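Side-chain contacts in 6-phosphogluconate dehydrogenase NAD-binding (Dyadobacter fermentans, PDB 4GBJ), which is probably an NAD(P)-dependent oxidoreductase of the 6-phosphogluconate and 3-hydroxyisobutyrate dehydrogenase type, with a Rossmann-like nucleotide-binding domain: residues B[147-150]-B[151-154]; B[123-127]-B[128-132]; B[18-21]-B[22-26]. All blocks are in the same frame, centred on the assembly; numbering follows the deposited sequence.

Contact 1: residues B[147-150]-B[151-154]; sequences ERIK and PIVE. With NA (sodium ion), chain E.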
# COMPACT_ATOMS: atom_id res chain seq x y z
N GLU B 147 -29.62 -9.76 8.09
CA GLU B 147 -30.18 -10.78 7.22
C GLU B 147 -31.32 -10.18 6.36
O GLU B 147 -31.46 -10.50 5.19
CB GLU B 147 -30.67 -11.99 8.05
CG GLU B 147 -30.97 -13.22 7.20
CD GLU B 147 -31.97 -14.22 7.76
OE1 GLU B 147 -32.33 -14.12 8.96
OE2 GLU B 147 -32.41 -15.10 6.99
N ARG B 148 -32.10 -9.27 6.93
CA ARG B 148 -33.19 -8.63 6.18
C ARG B 148 -32.68 -7.69 5.06
O ARG B 148 -33.32 -7.57 4.03
CB ARG B 148 -34.03 -7.79 7.17
CG ARG B 148 -35.24 -7.14 6.53
CD ARG B 148 -36.03 -6.38 7.57
NE ARG B 148 -37.19 -5.71 6.98
CZ ARG B 148 -37.99 -4.89 7.64
NH1 ARG B 148 -37.76 -4.61 8.92
NH2 ARG B 148 -39.04 -4.34 7.03
N ILE B 149 -31.58 -6.98 5.27
CA ILE B 149 -31.13 -5.98 4.29
C ILE B 149 -30.01 -6.49 3.40
O ILE B 149 -29.75 -5.87 2.37
CB ILE B 149 -30.75 -4.62 4.99
CG1 ILE B 149 -29.54 -4.74 5.96
CG2 ILE B 149 -31.99 -4.10 5.75
CD1 ILE B 149 -28.13 -4.50 5.33
N LYS B 150 -29.37 -7.62 3.74
CA LYS B 150 -28.29 -8.15 2.91
C LYS B 150 -28.73 -8.36 1.47
O LYS B 150 -27.99 -7.98 0.57
CB LYS B 150 -27.70 -9.46 3.46
CG LYS B 150 -26.60 -10.02 2.57
CD LYS B 150 -25.73 -11.02 3.29
CE LYS B 150 -24.74 -11.68 2.34
NZ LYS B 150 -24.02 -12.79 3.02
N PRO B 151 -29.92 -8.92 1.20
CA PRO B 151 -30.35 -9.09 -0.20
C PRO B 151 -30.55 -7.76 -0.93
O PRO B 151 -30.41 -7.72 -2.14
CB PRO B 151 -31.65 -9.88 -0.10
CG PRO B 151 -31.80 -10.28 1.31
CD PRO B 151 -30.95 -9.41 2.14
N ILE B 152 -30.86 -6.67 -0.20
CA ILE B 152 -31.02 -5.37 -0.83
C ILE B 152 -29.63 -4.81 -1.25
O ILE B 152 -29.48 -4.39 -2.37
CB ILE B 152 -31.78 -4.37 0.07
CG1 ILE B 152 -33.16 -4.94 0.54
CG2 ILE B 152 -32.00 -3.04 -0.71
CD1 ILE B 152 -33.75 -4.21 1.70
N VAL B 153 -28.67 -4.79 -0.34
CA VAL B 153 -27.36 -4.18 -0.62
C VAL B 153 -26.53 -4.98 -1.64
O VAL B 153 -25.72 -4.37 -2.31
CB VAL B 153 -26.54 -3.87 0.64
CG1 VAL B 153 -27.41 -3.11 1.64
CG2 VAL B 153 -25.93 -5.11 1.29
N GLU B 154 -26.81 -6.29 -1.83
CA GLU B 154 -26.14 -7.11 -2.85
C GLU B 154 -26.35 -6.55 -4.24
O GLU B 154 -25.57 -6.85 -5.13
CB GLU B 154 -26.65 -8.57 -2.81
CG GLU B 154 -25.97 -9.39 -1.74
CD GLU B 154 -26.48 -10.80 -1.48
OE1 GLU B 154 -27.65 -11.11 -1.80
OE2 GLU B 154 -25.68 -11.59 -0.94
NA NA E . -23.85 -7.83 -6.15
O HOH W 1 -23.24 -9.06 -4.10
O HOH W 2 -25.50 -9.96 -6.37
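The backbone oxygen of Glu-147 lies 3.3 Å from CD of Pro-151: the proline ring occupies the place where a fourth-residue amide would otherwise donate. Arg-148 meets the next turn through its carbonyl oxygen, which approaches the ring and, more loosely, CD1 of Ile-152, while its extended side chain runs off to hydrogen-bond, through NH2, to the backbone oxygen of Gly-62. Having no N-H, Pro-151 breaks the bonding ladder and the helix is kinked here. Ile-149 restores the ladder, its oxygen receiving Val-153 N at 3.1 Å, nearly straight (163°), and Ile-152 N more weakly. The side chains of Ile-149 and Val-153 meet at an angle, CD1 of Ile-149 lying 4.0 Å from CG1 of Val-153. The contact lies in the C-terminal region of helix 143-153, the crossover between strands 136-139 and 159-162 of the Rossmann-like domain, and Ile-149, Ile-152 and Val-153 rest on sheet residues Val-94, Phe-66 and Ile-137. Lys-150 accepts Glu-154 N at 3.2 Å through its own carbonyl. CG of Lys-150 stands anti to the backbone N (chi1 179°), which sends the extended chain across that of Glu-154, and methylene CE comes to 3.4 Å from OE2. NZ stays 4.5 Å from OE2, too far for a salt bridge, though the opposite charges probably still attract. Glu-154 holds the sodium ion through its backbone oxygen, at 2.2 Å, with Val-157 O and two waters.

Contact 2: residues B[123-127]-B[128-132]; sequences IFARP and EAVRA
CG2 of Val-130 meets the methyl of Ala-125 at 3.7 Å, and the same methyl also touches CB of Ala-129, so that these three residues form the apolar centre. In Val-130, CG1 takes the position anti to the backbone N (chi1 174°), which leaves CG2 beside that N, facing Ala-125. CD1 of Ile-123 also comes to 4.0 Å from CG2 of Val-130, but in one of two modelled conformers, and this contact is therefore less certain. Around this centre the first turn closes on the carbonyl of Arg-126, the N-cap residue: Val-130 N donates to it at 3.3 Å, and Ala-129 N gives a weak, strongly bent bond to the same oxygen. Pro-127 is well suited to the first turn, where its missing N-H costs no helix bond; its oxygen takes Arg-131 N nearly straight. Farther out, the Arg-131 side chain passes by Pro-127, NH1 being 3.9 Å from CB of Pro-127, with Pro-127 O oblique to the guanidinium. Glu-128 is bent at chi2 (89°), which brings its carboxylate back beside the proline ring and near the Arg-126 side chain. There OE2 lies near the guanidinium plane, at its edge, in a long salt bridge of 4.0 Å to NE of Arg-126, the two flat groups turned 38° apart. NH2 of Arg-126 has a further, weak bond to Asn-221. The segment runs from the end of strand 117-124 into helix 127-131, where Val-130 packs on Pro-19, Ile-20 and Ile-23 of helix 17-26 and Pro-127 lies against Asn-15 and Leu-16.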
# COMPACT_ATOMS: atom_id res chain seq x y z
N ILE B 123 -19.64 2.01 3.09
CA ILE B 123 -19.38 1.54 1.73
C ILE B 123 -17.96 1.88 1.30
O ILE B 123 -17.45 2.99 1.54
CB ILE B 123 -20.45 2.09 0.72
CG1 ILE B 123 -20.31 1.43 -0.68
CG2 ILE B 123 -20.44 3.61 0.61
CD1 ILE B 123 -21.51 1.69 -1.60
N PHE B 124 -17.33 0.91 0.60
CA PHE B 124 -15.99 1.01 0.05
C PHE B 124 -16.20 1.08 -1.43
O PHE B 124 -16.22 0.06 -2.11
CB PHE B 124 -15.14 -0.20 0.46
CG PHE B 124 -14.98 -0.38 1.96
CD1 PHE B 124 -13.75 -0.21 2.57
CD2 PHE B 124 -16.09 -0.64 2.77
CE1 PHE B 124 -13.60 -0.43 3.93
CE2 PHE B 124 -15.96 -0.76 4.15
CZ PHE B 124 -14.71 -0.72 4.72
N ALA B 125 -16.51 2.28 -1.91
CA ALA B 125 -16.79 2.48 -3.34
C ALA B 125 -16.82 3.93 -3.70
O ALA B 125 -17.57 4.68 -3.10
CB ALA B 125 -18.15 1.86 -3.70
N ARG B 126 -16.11 4.32 -4.73
CA ARG B 126 -16.24 5.65 -5.31
C ARG B 126 -17.50 5.59 -6.22
O ARG B 126 -17.89 4.49 -6.65
CB ARG B 126 -14.98 6.03 -6.09
CG ARG B 126 -13.74 6.11 -5.18
CD ARG B 126 -12.57 6.83 -5.82
NE ARG B 126 -11.91 6.02 -6.85
CZ ARG B 126 -11.04 5.04 -6.63
NH1 ARG B 126 -10.70 4.70 -5.38
NH2 ARG B 126 -10.50 4.37 -7.64
N PRO B 127 -18.17 6.72 -6.54
CA PRO B 127 -19.40 6.67 -7.37
C PRO B 127 -19.36 5.79 -8.63
O PRO B 127 -20.35 5.13 -8.94
CB PRO B 127 -19.60 8.13 -7.77
CG PRO B 127 -19.08 8.88 -6.60
CD PRO B 127 -17.89 8.10 -6.09
N GLU B 128 -18.20 5.72 -9.30
CA GLU B 128 -18.05 4.90 -10.50
C GLU B 128 -18.16 3.41 -10.14
O GLU B 128 -18.79 2.64 -10.87
CB GLU B 128 -16.72 5.15 -11.24
CG GLU B 128 -16.27 6.60 -11.31
CD GLU B 128 -15.41 7.08 -10.15
OE1 GLU B 128 -15.92 7.90 -9.35
OE2 GLU B 128 -14.27 6.58 -9.98
N ALA B 129 -17.53 3.01 -9.01
CA ALA B 129 -17.53 1.63 -8.55
C ALA B 129 -18.92 1.16 -8.19
O ALA B 129 -19.17 -0.05 -8.26
CB ALA B 129 -16.59 1.45 -7.34
N VAL B 130 -19.83 2.10 -7.78
CA VAL B 130 -21.23 1.81 -7.44
C VAL B 130 -22.01 1.51 -8.70
O VAL B 130 -22.77 0.54 -8.73
CB VAL B 130 -21.92 2.94 -6.65
CG1 VAL B 130 -23.41 2.64 -6.45
CG2 VAL B 130 -21.23 3.18 -5.30
N ARG B 131 -21.84 2.35 -9.74
CA ARG B 131 -22.53 2.15 -11.01
C ARG B 131 -22.08 0.84 -11.62
O ARG B 131 -22.92 0.08 -12.10
CB ARG B 131 -22.31 3.33 -11.97
CG ARG B 131 -23.01 4.61 -11.49
CD ARG B 131 -23.06 5.73 -12.52
NE ARG B 131 -23.79 6.90 -11.98
CZ ARG B 131 -23.29 7.84 -11.18
NH1 ARG B 131 -22.01 7.79 -10.81
NH2 ARG B 131 -24.05 8.83 -10.75
N ALA B 132 -20.77 0.52 -11.50
CA ALA B 132 -20.21 -0.74 -12.01
C ALA B 132 -20.45 -1.91 -11.05
O ALA B 132 -20.15 -3.04 -11.42
CB ALA B 132 -18.72 -0.57 -12.28

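Contact 3: residues B[18-21]-B[22-26]; sequences TPIA and EILLE
Helix 17-26 is the first crossover helix of the Rossmann-like domain, joining strands 8-11 and 31-34, and it follows a glycine-rich turn whose sequence fits the dinucleotide-binding GxGxxG pattern. Within it, Thr-18 and Glu-22 lie side by side and point the same way, with CG2 of the threonine 3.9 Å from carboxylate oxygen OE2. Thr-18 presents this methyl because CG2 is anti to its backbone N while OG1 sits beside that N (chi1 -78°), where the hydroxyl bonds to the backbone oxygen of Leu-13 in the turn. Glu-22 runs extended back along the preceding turn: CG lies 3.5 Å from Thr-18 O, and OE1 passes near CA of Pro-19. Replacing Glu-22 with an alanine would probably leave the Thr-18 methyl and the backbone at Pro-19 without this aliphatic and carboxylate cover, and weaken the contact with Leu-44. The backbone bond from Glu-22 N to Thr-18 O, at 3.0 Å, approaches the carbonyl nearly end-on, at a C=O...N angle of 166°. The following rungs run from Ile-23 N to Pro-19 O, Leu-24 N to Ile-20 O and Leu-25 N to Ala-21 O. On the buried face CG2 of Ile-20 and CD1 of Leu-24 are in loose contact at 4.4 Å, and both residues pack on Phe-10 of the sheet and on Phe-156. Ala-21, Glu-22 and Leu-25 touch Leu-44 of helix 42-46. Ile-23 folds back over the turn before it, its terminal CD1 coming to 3.5 Å from Pro-19 O.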
# COMPACT_ATOMS: atom_id res chain seq x y z
N THR B 18 -27.29 8.96 -4.71
CA THR B 18 -27.98 8.99 -6.00
C THR B 18 -27.75 7.66 -6.73
O THR B 18 -28.72 6.90 -6.85
CB THR B 18 -27.61 10.22 -6.80
OG1 THR B 18 -28.36 11.30 -6.26
CG2 THR B 18 -27.93 10.08 -8.29
N PRO B 19 -26.52 7.28 -7.10
CA PRO B 19 -26.35 6.00 -7.81
C PRO B 19 -26.83 4.79 -7.02
O PRO B 19 -27.34 3.85 -7.63
CB PRO B 19 -24.83 5.92 -8.08
CG PRO B 19 -24.21 6.97 -7.21
CD PRO B 19 -25.25 8.03 -7.06
N ILE B 20 -26.69 4.79 -5.68
CA ILE B 20 -27.18 3.65 -4.91
C ILE B 20 -28.69 3.55 -5.08
O ILE B 20 -29.17 2.46 -5.35
CB ILE B 20 -26.79 3.73 -3.42
CG1 ILE B 20 -25.29 3.52 -3.25
CG2 ILE B 20 -27.55 2.66 -2.61
CD1 ILE B 20 -24.73 3.95 -1.98
N ALA B 21 -29.41 4.66 -4.95
CA ALA B 21 -30.88 4.66 -5.07
C ALA B 21 -31.34 4.26 -6.49
O ALA B 21 -32.34 3.56 -6.65
CB ALA B 21 -31.44 6.03 -4.72
N GLU B 22 -30.60 4.68 -7.51
CA GLU B 22 -30.94 4.31 -8.90
C GLU B 22 -30.91 2.77 -9.10
O GLU B 22 -31.76 2.22 -9.77
CB GLU B 22 -29.99 4.99 -9.88
CG GLU B 22 -30.19 6.50 -9.95
CD GLU B 22 -29.29 7.25 -10.91
OE1 GLU B 22 -28.17 6.78 -11.19
OE2 GLU B 22 -29.70 8.36 -11.35
N ILE B 23 -29.92 2.10 -8.52
CA ILE B 23 -29.84 0.64 -8.64
C ILE B 23 -30.99 -0.05 -7.89
O ILE B 23 -31.49 -1.07 -8.37
CB ILE B 23 -28.46 0.15 -8.14
CG1 ILE B 23 -27.41 0.45 -9.19
CG2 ILE B 23 -28.45 -1.34 -7.80
CD1 ILE B 23 -26.06 0.69 -8.61
N LEU B 24 -31.40 0.47 -6.72
CA LEU B 24 -32.47 -0.17 -5.97
C LEU B 24 -33.80 0.03 -6.69
O LEU B 24 -34.61 -0.89 -6.70
CB LEU B 24 -32.51 0.35 -4.51
CG LEU B 24 -31.25 0.07 -3.69
CD1 LEU B 24 -31.39 0.62 -2.25
CD2 LEU B 24 -30.89 -1.43 -3.68
N LEU B 25 -33.98 1.17 -7.37
CA LEU B 25 -35.15 1.39 -8.20
C LEU B 25 -35.14 0.42 -9.41
O LEU B 25 -36.12 -0.30 -9.61
CB LEU B 25 -35.22 2.83 -8.67
CG LEU B 25 -35.58 3.82 -7.60
CD1 LEU B 25 -35.24 5.25 -8.05
CD2 LEU B 25 -37.08 3.69 -7.19
N GLU B 26 -34.02 0.35 -10.17
CA GLU B 26 -33.85 -0.60 -11.28
C GLU B 26 -34.13 -2.03 -10.82
O GLU B 26 -34.71 -2.79 -11.58
CB GLU B 26 -32.40 -0.57 -11.83
CG GLU B 26 -31.98 0.64 -12.67
CD GLU B 26 -30.49 0.75 -12.97
OE1 GLU B 26 -29.68 0.02 -12.34
OE2 GLU B 26 -30.13 1.59 -13.82

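In the fold
All three contacts belong to the Rossmann-like domain and come along the chain in the order 3, 2, 1. Contact 3, on helix 17-26, is the common neighbour: its centre is about 12 Å from that of contact 2 and about 14 Å from that of contact 1, and it touches both, through CD1 of Ile-23 on the backbone oxygen of Val-130 and through Leu-24 on the backbone of Ile-152. Contacts 1 and 2 do not touch; their nearest atoms are about 7 Å apart. Crossover helices 17-26 and 143-153 thus pack together against the central sheet, while short helix 127-131 lies by the glycine-rich turn, where the family probably binds its dinucleotide.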